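Local coordinates for protein ribose transcriptional regulator (Enterococcus faecium DO, PDB 4RK1) that binds ribose in the cleft of a periplasmic-binding-protein-like domain and probably regulates transcription in response to the sugar, at residues B[29-34]-B[242-247]; B[233-238]-B[268-273]. All blocks are in the same frame, centred on the assembly; numbering follows the deposited sequence.

How the interactions relate
Both contacts lie within the two-lobed sugar-binding region, their centres about 22 Å apart, and they alternate along the chain: helix 239-255, which supplies 242-247 to interaction 1, comes in the sequence between the two strands that pair in interaction 2. Interaction 1 is a buried helix-helix contact in the lobe that holds strands 9-14 and 39-44, made mostly by aliphatic groups meeting a glycine and an alanine, with one amide-carboxylate bond at its margin. Interaction 2 belongs to the other lobe, is only partly buried, and rests on main-chain hydrogen bonds between antiparallel strands. Of the two, interaction 2 contributes a ribose-pocket residue, Q237, from the end of its strand.

Interaction 1: residues B[29-34]-B[242-247]; sequences IEDILY and LGQTSA
I29 and G243 mark the close point of helices 20-33 and 239-255, their CA atoms 4.4 Å apart. With no side chain at G243, I29 settles against the backbone there: its CG1 lies 3.2 Å from G243 O, and its CA makes a CH...O contact with the same oxygen. CG1 stands beside its own backbone N (chi1 -69°), which turns this branch to the glycine carbonyl and to S246 OG, while CG2 goes the other way, to A247 CB.

Much of the remaining apolar contact gathers on A247. A247 CB meets I32 CB at 3.6 Å and L33 CD2 at 3.9 Å, and it also rests on the carbonyl oxygen of I29. I32 lies crosswise to Q244, with CG1 packed over the CA and CB of the glutamine. The two short helical segments cross at -41° with axes 7.5 Å apart, close spacing that small residues permit. This pairing brings helix 20-33 against the helix that follows strand 233-236, in the lobe of the periplasmic-binding-protein fold built on strands 9-14 and 39-44; I29 and L33 continue onto V12 and I10 of the first of these.

Polar bonds are few. Q244, extended beyond CG, carries NE2 to D31 OD2 at 2.8 Å, meeting the oxygen from above the carboxylate plane; the amide and carboxylate planes are 51° apart. G243 O is gripped twice from one face of its plane, by the helical N-H of A247 and by S246 OG, whose hydroxyl donates over 2.8 Å.

Interaction 2: residues B[233-238]-B[268-273]; sequences TTIAQP and VRFEKR. Unlike the reference sequence in segment 268-273: F270 (reference Leu). With RIB (alpha-D-ribofuranose), chain K.
T233 OG1 is held by the backbone N-H of R273, 2.7 Å from R273 N, and by a water at 2.6 Å that also gives a weak bond to R273 O. OG1 stands beside the threonine's own backbone N (chi1 -69°), bringing the hydroxyl to the backbone at R273. The two segments are antiparallel strands in the lobe of the periplasmic-binding-protein fold that contains strands 187-190 and 215-218; strand 233-236 lies between 263-271, antiparallel to it, and 215-218.

Four backbone bonds join them. T234 and E271 form a hydrogen-bonded pair, with E271 N to T234 O at 2.8 Å; A236 and R269 form another, A236 N reaching R269 O over 2.7 Å. Between them I235 and F270 are a non-hydrogen-bonded pair.

On the face of I235 and F270, the isoleucine CD1 comes to the edge of the phenyl ring, 3.6 Å from F270 CD1, while T233 CG2 touches the ring at CZ. I235 CG2 leans on V268, and H119 of helix 109-122 meets the F270 ring from outside the two strands.

The opposite face carries T234, A236, R269 and E271. E271 CG stands beside its own backbone N (chi1 -64°), which lays CG against A236 CB. T234 OG1 turns away to bond D193, and R273 reaches L232 O and N221. Beyond the strand, Q237 leads into the ribose pocket. Back within it, T234 CG2 approaches the R273 guanidinium at NH1, 3.5 Å away.

Interaction 1: residues B[29-34]-B[242-247]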
ATOM      1  N   ILE B  29       3.433  -8.893 -11.124  1.00 23.78           N
ATOM      2  CA  ILE B  29       2.946  -8.823 -12.502  1.00 23.95           C
ATOM      3  C   ILE B  29       3.884  -7.967 -13.362  1.00 26.93           C
ATOM      4  O   ILE B  29       4.354  -8.423 -14.406  1.00 27.20           O
ATOM      5  CB  ILE B  29       1.518  -8.259 -12.562  1.00 23.53           C
ATOM      6  CG1 ILE B  29       0.532  -9.267 -11.960  1.00 24.37           C
ATOM      7  CG2 ILE B  29       1.120  -7.926 -13.994  1.00 30.83           C
ATOM      8  CD1 ILE B  29      -0.820  -8.671 -11.608  1.00 21.76           C
ATOM      9  N   GLU B  30       4.172  -6.752 -12.891  1.00 28.31           N
ATOM     10  CA  GLU B  30       5.048  -5.810 -13.605  0.50 27.81           C
ATOM     11  C   GLU B  30       6.425  -6.396 -13.864  1.00 28.21           C
ATOM     12  O   GLU B  30       7.014  -6.171 -14.923  1.00 30.50           O
ATOM     13  CB  GLU B  30       5.219  -4.518 -12.807  0.50 29.37           C
ATOM     14  CG  GLU B  30       3.988  -3.639 -12.777  0.50 28.03           C
ATOM     15  CD  GLU B  30       4.132  -2.488 -11.804  0.50 39.03           C
ATOM     16  OE1 GLU B  30       5.061  -2.520 -10.966  0.50 34.88           O
ATOM     17  OE2 GLU B  30       3.314  -1.553 -11.880  0.50 49.33           O
ATOM     18  N   ASP B  31       6.936  -7.138 -12.884  1.00 29.44           N
ATOM     19  CA  ASP B  31       8.239  -7.787 -12.976  1.00 29.36           C
ATOM     20  C   ASP B  31       8.361  -8.654 -14.227  1.00 33.58           C
ATOM     21  O   ASP B  31       9.406  -8.688 -14.864  1.00 35.45           O
ATOM     22  CB  ASP B  31       8.481  -8.654 -11.741  1.00 33.73           C
ATOM     23  CG  ASP B  31       9.837  -9.344 -11.763  1.00 36.53           C
ATOM     24  OD1 ASP B  31      10.858  -8.654 -11.598  1.00 35.79           O
ATOM     25  OD2 ASP B  31       9.881 -10.575 -11.920  1.00 38.66           O
ATOM     26  N   ILE B  32       7.289  -9.359 -14.563  1.00 27.80           N
ATOM     27  CA  ILE B  32       7.275 -10.219 -15.727  1.00 27.57           C
ATOM     28  C   ILE B  32       6.947  -9.438 -17.001  1.00 32.05           C
ATOM     29  O   ILE B  32       7.609  -9.602 -18.023  1.00 31.27           O
ATOM     30  CB  ILE B  32       6.251 -11.362 -15.534  1.00 27.72           C
ATOM     31  CG1 ILE B  32       6.638 -12.233 -14.329  1.00 27.26           C
ATOM     32  CG2 ILE B  32       6.097 -12.180 -16.809  1.00 29.12           C
ATOM     33  CD1 ILE B  32       8.032 -12.832 -14.372  1.00 31.51           C
ATOM     34  N   LEU B  33       5.916  -8.602 -16.953  1.00 27.35           N
ATOM     35  CA  LEU B  33       5.458  -7.911 -18.152  1.00 27.44           C
ATOM     36  C   LEU B  33       6.482  -6.901 -18.674  1.00 36.37           C
ATOM     37  O   LEU B  33       6.636  -6.756 -19.887  1.00 35.06           O
ATOM     38  CB  LEU B  33       4.119  -7.220 -17.899  1.00 27.46           C
ATOM     39  CG  LEU B  33       2.934  -8.152 -17.597  1.00 30.49           C
ATOM     40  CD1 LEU B  33       1.642  -7.356 -17.537  1.00 30.55           C
ATOM     41  CD2 LEU B  33       2.824  -9.273 -18.613  1.00 29.55           C
ATOM     42  N   TYR B  34       7.173  -6.219 -17.762  1.00 34.16           N
ATOM     43  CA  TYR B  34       8.223  -5.244 -18.111  1.00 38.15           C
ATOM     44  C   TYR B  34       9.261  -5.844 -19.057  1.00 42.47           C
ATOM     45  O   TYR B  34       9.696  -5.191 -19.998  1.00 41.93           O
ATOM     46  CB  TYR B  34       8.915  -4.723 -16.841  1.00 41.95           C
ATOM     47  CG  TYR B  34      10.131  -3.849 -17.073  1.00 74.65           C
ATOM     48  CD1 TYR B  34       9.994  -2.504 -17.412  1.00124.39           C
ATOM     49  CD2 TYR B  34      11.422  -4.361 -16.934  1.00118.95           C
ATOM     50  CE1 TYR B  34      11.105  -1.700 -17.618  1.00 68.24           C
ATOM     51  CE2 TYR B  34      12.538  -3.564 -17.138  1.00110.32           C
ATOM     52  CZ  TYR B  34      12.374  -2.235 -17.479  1.00118.13           C
ATOM     53  OH  TYR B  34      13.476  -1.437 -17.683  1.00142.48           O
ATOM     54  N   LEU B 242       2.657 -15.051  -7.079  1.00 27.76           N
ATOM     55  CA  LEU B 242       1.296 -15.101  -7.600  1.00 28.55           C
ATOM     56  C   LEU B 242       1.124 -14.102  -8.741  1.00 23.98           C
ATOM     57  O   LEU B 242       0.577 -14.429  -9.795  1.00 25.93           O
ATOM     58  CB  LEU B 242       0.298 -14.814  -6.471  1.00 26.39           C
ATOM     59  CG  LEU B 242      -1.182 -14.723  -6.808  1.00 28.70           C
ATOM     60  CD1 LEU B 242      -1.675 -16.035  -7.386  1.00 35.33           C
ATOM     61  CD2 LEU B 242      -1.968 -14.353  -5.559  1.00 30.56           C
ATOM     62  N   GLY B 243       1.626 -12.894  -8.543  1.00 23.08           N
ATOM     63  CA  GLY B 243       1.616 -11.881  -9.598  1.00 24.67           C
ATOM     64  C   GLY B 243       2.419 -12.273 -10.818  1.00 22.50           C
ATOM     65  O   GLY B 243       1.939 -12.171 -11.948  1.00 22.76           O
ATOM     66  N   GLN B 244       3.645 -12.734 -10.592  1.00 23.61           N
ATOM     67  CA  GLN B 244       4.484 -13.242 -11.679  1.00 26.67           C
ATOM     68  C   GLN B 244       3.793 -14.358 -12.466  1.00 26.13           C
ATOM     69  O   GLN B 244       3.810 -14.361 -13.689  1.00 29.49           O
ATOM     70  CB  GLN B 244       5.794 -13.788 -11.132  1.00 26.67           C
ATOM     71  CG  GLN B 244       6.761 -12.754 -10.579  1.00 28.97           C
ATOM     72  CD  GLN B 244       8.037 -13.414 -10.094  1.00 32.45           C
ATOM     73  OE1 GLN B 244       7.996 -14.328  -9.273  1.00 30.96           O
ATOM     74  NE2 GLN B 244       9.169 -12.977 -10.621  1.00 33.51           N
ATOM     75  N   THR B 245       3.206 -15.311 -11.750  1.00 27.20           N
ATOM     76  CA  THR B 245       2.580 -16.469 -12.377  1.00 28.96           C
ATOM     77  C   THR B 245       1.404 -16.045 -13.228  1.00 26.45           C
ATOM     78  O   THR B 245       1.252 -16.502 -14.370  1.00 25.74           O
ATOM     79  CB  THR B 245       2.137 -17.506 -11.323  1.00 31.47           C
ATOM     80  OG1 THR B 245       3.261 -17.879 -10.529  1.00 29.04           O
ATOM     81  CG2 THR B 245       1.583 -18.738 -11.976  1.00 28.27           C
ATOM     82  N   SER B 246       0.592 -15.140 -12.697  1.00 23.31           N
ATOM     83  CA  SER B 246      -0.534 -14.591 -13.465  1.00 24.98           C
ATOM     84  C   SER B 246      -0.045 -13.903 -14.744  1.00 25.60           C
ATOM     85  O   SER B 246      -0.617 -14.089 -15.824  1.00 26.23           O
ATOM     86  CB  SER B 246      -1.399 -13.661 -12.588  1.00 29.34           C
ATOM     87  OG  SER B 246      -0.804 -12.385 -12.423  1.00 37.77           O
ATOM     88  N   ALA B 247       1.058 -13.166 -14.654  1.00 23.65           N
ATOM     89  CA  ALA B 247       1.591 -12.488 -15.835  1.00 22.70           C
ATOM     90  C   ALA B 247       2.166 -13.482 -16.854  1.00 26.62           C
ATOM     91  O   ALA B 247       1.951 -13.323 -18.065  1.00 26.12           O
ATOM     92  CB  ALA B 247       2.653 -11.468 -15.435  1.00 27.99           C
TER

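Interaction 2: residues B[233-238]-B[268-273]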
ATOM      1  N   THR B 233       2.482 -13.446  13.506  1.00 24.01           N
ATOM      2  CA  THR B 233       2.352 -14.800  13.039  1.00 25.12           C
ATOM      3  C   THR B 233       1.223 -14.811  12.040  1.00 21.37           C
ATOM      4  O   THR B 233       0.173 -14.216  12.280  1.00 25.63           O
ATOM      5  CB  THR B 233       2.082 -15.724  14.240  1.00 26.87           C
ATOM      6  OG1 THR B 233       3.270 -15.771  15.041  1.00 26.58           O
ATOM      7  CG2 THR B 233       1.686 -17.122  13.813  1.00 27.11           C
ATOM      8  N   THR B 234       1.434 -15.469  10.907  1.00 20.80           N
ATOM      9  CA  THR B 234       0.505 -15.348   9.789  1.00 21.88           C
ATOM     10  C   THR B 234       0.639 -16.506   8.797  1.00 24.30           C
ATOM     11  O   THR B 234       1.603 -17.263   8.845  1.00 24.55           O
ATOM     12  CB  THR B 234       0.719 -13.988   9.067  1.00 22.27           C
ATOM     13  OG1 THR B 234      -0.312 -13.774   8.103  1.00 22.04           O
ATOM     14  CG2 THR B 234       2.087 -13.919   8.381  1.00 25.52           C
ATOM     15  N   ILE B 235      -0.358 -16.649   7.928  1.00 25.71           N
ATOM     16  CA  ILE B 235      -0.294 -17.580   6.796  1.00 24.23           C
ATOM     17  C   ILE B 235       0.218 -16.837   5.575  1.00 27.72           C
ATOM     18  O   ILE B 235      -0.408 -15.903   5.096  1.00 23.37           O
ATOM     19  CB  ILE B 235      -1.676 -18.186   6.485  1.00 28.93           C
ATOM     20  CG1 ILE B 235      -2.276 -18.829   7.740  1.00 23.58           C
ATOM     21  CG2 ILE B 235      -1.595 -19.167   5.325  1.00 29.14           C
ATOM     22  CD1 ILE B 235      -1.379 -19.839   8.428  1.00 27.66           C
ATOM     23  N   ALA B 236       1.376 -17.245   5.071  1.00 22.66           N
ATOM     24  CA  ALA B 236       1.984 -16.559   3.952  1.00 22.80           C
ATOM     25  C   ALA B 236       1.390 -17.047   2.640  1.00 29.43           C
ATOM     26  O   ALA B 236       1.436 -18.226   2.352  1.00 26.52           O
ATOM     27  CB  ALA B 236       3.493 -16.782   3.944  1.00 23.20           C
ATOM     28  N   GLN B 237       0.822 -16.130   1.865  1.00 26.40           N
ATOM     29  CA  GLN B 237       0.583 -16.348   0.453  1.00 24.26           C
ATOM     30  C   GLN B 237       1.856 -15.942  -0.279  1.00 23.80           C
ATOM     31  O   GLN B 237       2.524 -15.000   0.139  1.00 24.25           O
ATOM     32  CB  GLN B 237      -0.568 -15.475  -0.040  1.00 25.84           C
ATOM     33  CG  GLN B 237      -1.938 -15.850   0.487  1.00 25.12           C
ATOM     34  CD  GLN B 237      -3.042 -15.147  -0.272  1.00 24.20           C
ATOM     35  OE1 GLN B 237      -3.672 -14.211   0.231  1.00 29.35           O
ATOM     36  NE2 GLN B 237      -3.266 -15.572  -1.500  1.00 24.78           N
ATOM     37  N   PRO B 238       2.209 -16.642  -1.369  1.00 27.09           N
ATOM     38  CA  PRO B 238       3.383 -16.226  -2.140  1.00 25.59           C
ATOM     39  C   PRO B 238       2.975 -15.095  -3.096  1.00 22.88           C
ATOM     40  O   PRO B 238       2.748 -15.326  -4.293  1.00 31.37           O
ATOM     41  CB  PRO B 238       3.764 -17.503  -2.896  1.00 34.38           C
ATOM     42  CG  PRO B 238       2.450 -18.190  -3.126  1.00 29.85           C
ATOM     43  CD  PRO B 238       1.592 -17.863  -1.921  1.00 25.01           C
ATOM     44  N   VAL B 268       0.445 -22.240   0.327  1.00 22.50           N
ATOM     45  CA  VAL B 268       0.651 -21.237   1.364  1.00 21.42           C
ATOM     46  C   VAL B 268       1.598 -21.854   2.364  1.00 35.11           C
ATOM     47  O   VAL B 268       1.947 -23.029   2.244  1.00 39.69           O
ATOM     48  CB  VAL B 268      -0.669 -20.825   2.039  1.00 26.45           C
ATOM     49  CG1 VAL B 268      -1.595 -20.182   1.020  1.00 28.15           C
ATOM     50  CG2 VAL B 268      -1.348 -22.012   2.710  1.00 33.54           C
ATOM     51  N   ARG B 269       2.012 -21.080   3.356  1.00 32.60           N
ATOM     52  CA  ARG B 269       2.761 -21.657   4.464  1.00 32.08           C
ATOM     53  C   ARG B 269       2.666 -20.851   5.722  1.00 38.01           C
ATOM     54  O   ARG B 269       2.431 -19.650   5.712  1.00 30.92           O
ATOM     55  CB  ARG B 269       4.229 -21.842   4.118  1.00 41.63           C
ATOM     56  CG  ARG B 269       4.998 -20.575   3.833  1.00 40.88           C
ATOM     57  CD  ARG B 269       6.295 -20.883   3.088  1.00 76.87           C
ATOM     58  NE  ARG B 269       6.028 -21.554   1.810  1.00127.00           N
ATOM     59  CZ  ARG B 269       6.131 -22.866   1.573  1.00115.18           C
ATOM     60  NH1 ARG B 269       5.835 -23.335   0.366  1.00 74.17           N
ATOM     61  NH2 ARG B 269       6.522 -23.720   2.519  1.00 68.18           N
ATOM     62  N   PHE B 270       2.890 -21.546   6.816  1.00 29.01           N
ATOM     63  CA  PHE B 270       2.747 -20.969   8.117  1.00 31.09           C
ATOM     64  C   PHE B 270       3.998 -20.182   8.431  1.00 28.74           C
ATOM     65  O   PHE B 270       5.106 -20.679   8.236  1.00 31.64           O
ATOM     66  CB  PHE B 270       2.559 -22.076   9.132  1.00 36.51           C
ATOM     67  CG  PHE B 270       2.280 -21.560  10.489  1.00 34.04           C
ATOM     68  CD1 PHE B 270       1.038 -21.049  10.791  1.00 43.35           C
ATOM     69  CD2 PHE B 270       3.270 -21.534  11.446  1.00 44.12           C
ATOM     70  CE1 PHE B 270       0.781 -20.544  12.037  1.00 44.25           C
ATOM     71  CE2 PHE B 270       3.010 -21.039  12.699  1.00 50.14           C
ATOM     72  CZ  PHE B 270       1.767 -20.542  12.990  1.00 43.45           C
ATOM     73  N   GLU B 271       3.828 -18.940   8.872  1.00 22.96           N
ATOM     74  CA  GLU B 271       4.970 -18.096   9.257  1.00 24.05           C
ATOM     75  C   GLU B 271       4.865 -17.814  10.741  1.00 26.30           C
ATOM     76  O   GLU B 271       4.085 -16.959  11.170  1.00 29.65           O
ATOM     77  CB  GLU B 271       5.000 -16.784   8.464  1.00 25.94           C
ATOM     78  CG  GLU B 271       5.201 -16.932   6.972  1.00 38.58           C
ATOM     79  CD  GLU B 271       6.561 -17.498   6.595  1.00 47.77           C
ATOM     80  OE1 GLU B 271       7.491 -17.419   7.415  1.00 39.31           O
ATOM     81  OE2 GLU B 271       6.702 -18.026   5.473  1.00 50.94           O
ATOM     82  N   LYS B 272       5.644 -18.552  11.524  1.00 23.70           N
ATOM     83  CA  LYS B 272       5.550 -18.491  12.967  1.00 26.85           C
ATOM     84  C   LYS B 272       6.409 -17.367  13.492  1.00 28.92           C
ATOM     85  O   LYS B 272       7.630 -17.379  13.334  1.00 27.74           O
ATOM     86  CB  LYS B 272       5.993 -19.812  13.604  1.00 30.58           C
ATOM     87  CG  LYS B 272       5.606 -19.907  15.072  1.00 39.15           C
ATOM     88  CD  LYS B 272       6.058 -21.209  15.712  1.00 69.41           C
ATOM     89  CE  LYS B 272       5.832 -21.166  17.216  1.00107.41           C
ATOM     90  NZ  LYS B 272       6.155 -22.456  17.881  1.00112.35           N
ATOM     91  N   ARG B 273       5.775 -16.397  14.137  1.00 27.25           N
ATOM     92  CA  ARG B 273       6.507 -15.279  14.700  1.00 28.01           C
ATOM     93  C   ARG B 273       6.164 -15.185  16.184  1.00 30.86           C
ATOM     94  O   ARG B 273       6.320 -16.183  16.896  1.00 27.72           O
ATOM     95  CB  ARG B 273       6.277 -13.994  13.881  1.00 26.30           C
ATOM     96  CG  ARG B 273       6.677 -14.159  12.421  1.00 29.74           C
ATOM     97  CD  ARG B 273       6.953 -12.837  11.737  1.00 26.60           C
ATOM     98  NE  ARG B 273       7.368 -13.027  10.358  1.00 27.83           N
ATOM     99  CZ  ARG B 273       6.563 -13.019   9.301  1.00 27.95           C
ATOM    100  NH1 ARG B 273       5.244 -12.811   9.414  1.00 22.89           N
ATOM    101  NH2 ARG B 273       7.087 -13.214   8.107  1.00 25.27           N
TER
HETATM  102  O5  RIB K 401      -5.371  -9.070   2.122  1.00 26.42           O
HETATM  103  C5  RIB K 401      -6.403  -8.851   1.151  1.00 40.48           C
HETATM  104  C4  RIB K 401      -7.094 -10.128   0.965  1.00 47.35           C
HETATM  105  O4  RIB K 401      -8.128 -10.011  -0.027  1.00 29.74           O
HETATM  106  C3  RIB K 401      -5.935 -11.018   0.542  1.00 30.86           C
HETATM  107  O3  RIB K 401      -5.870 -12.038   1.521  1.00 25.07           O
HETATM  108  C2  RIB K 401      -6.304 -11.437  -0.865  1.00 27.04           C
HETATM  109  O2  RIB K 401      -6.186 -12.835  -1.072  1.00 25.62           O
HETATM  110  C1  RIB K 401      -7.690 -10.815  -1.137  1.00 39.62           C
HETATM  111  O1  RIB K 401      -8.659 -11.773  -1.515  1.00 27.69           O
HETATM  112  O   HOH W   1       3.643 -16.822  17.438  1.00 29.50           O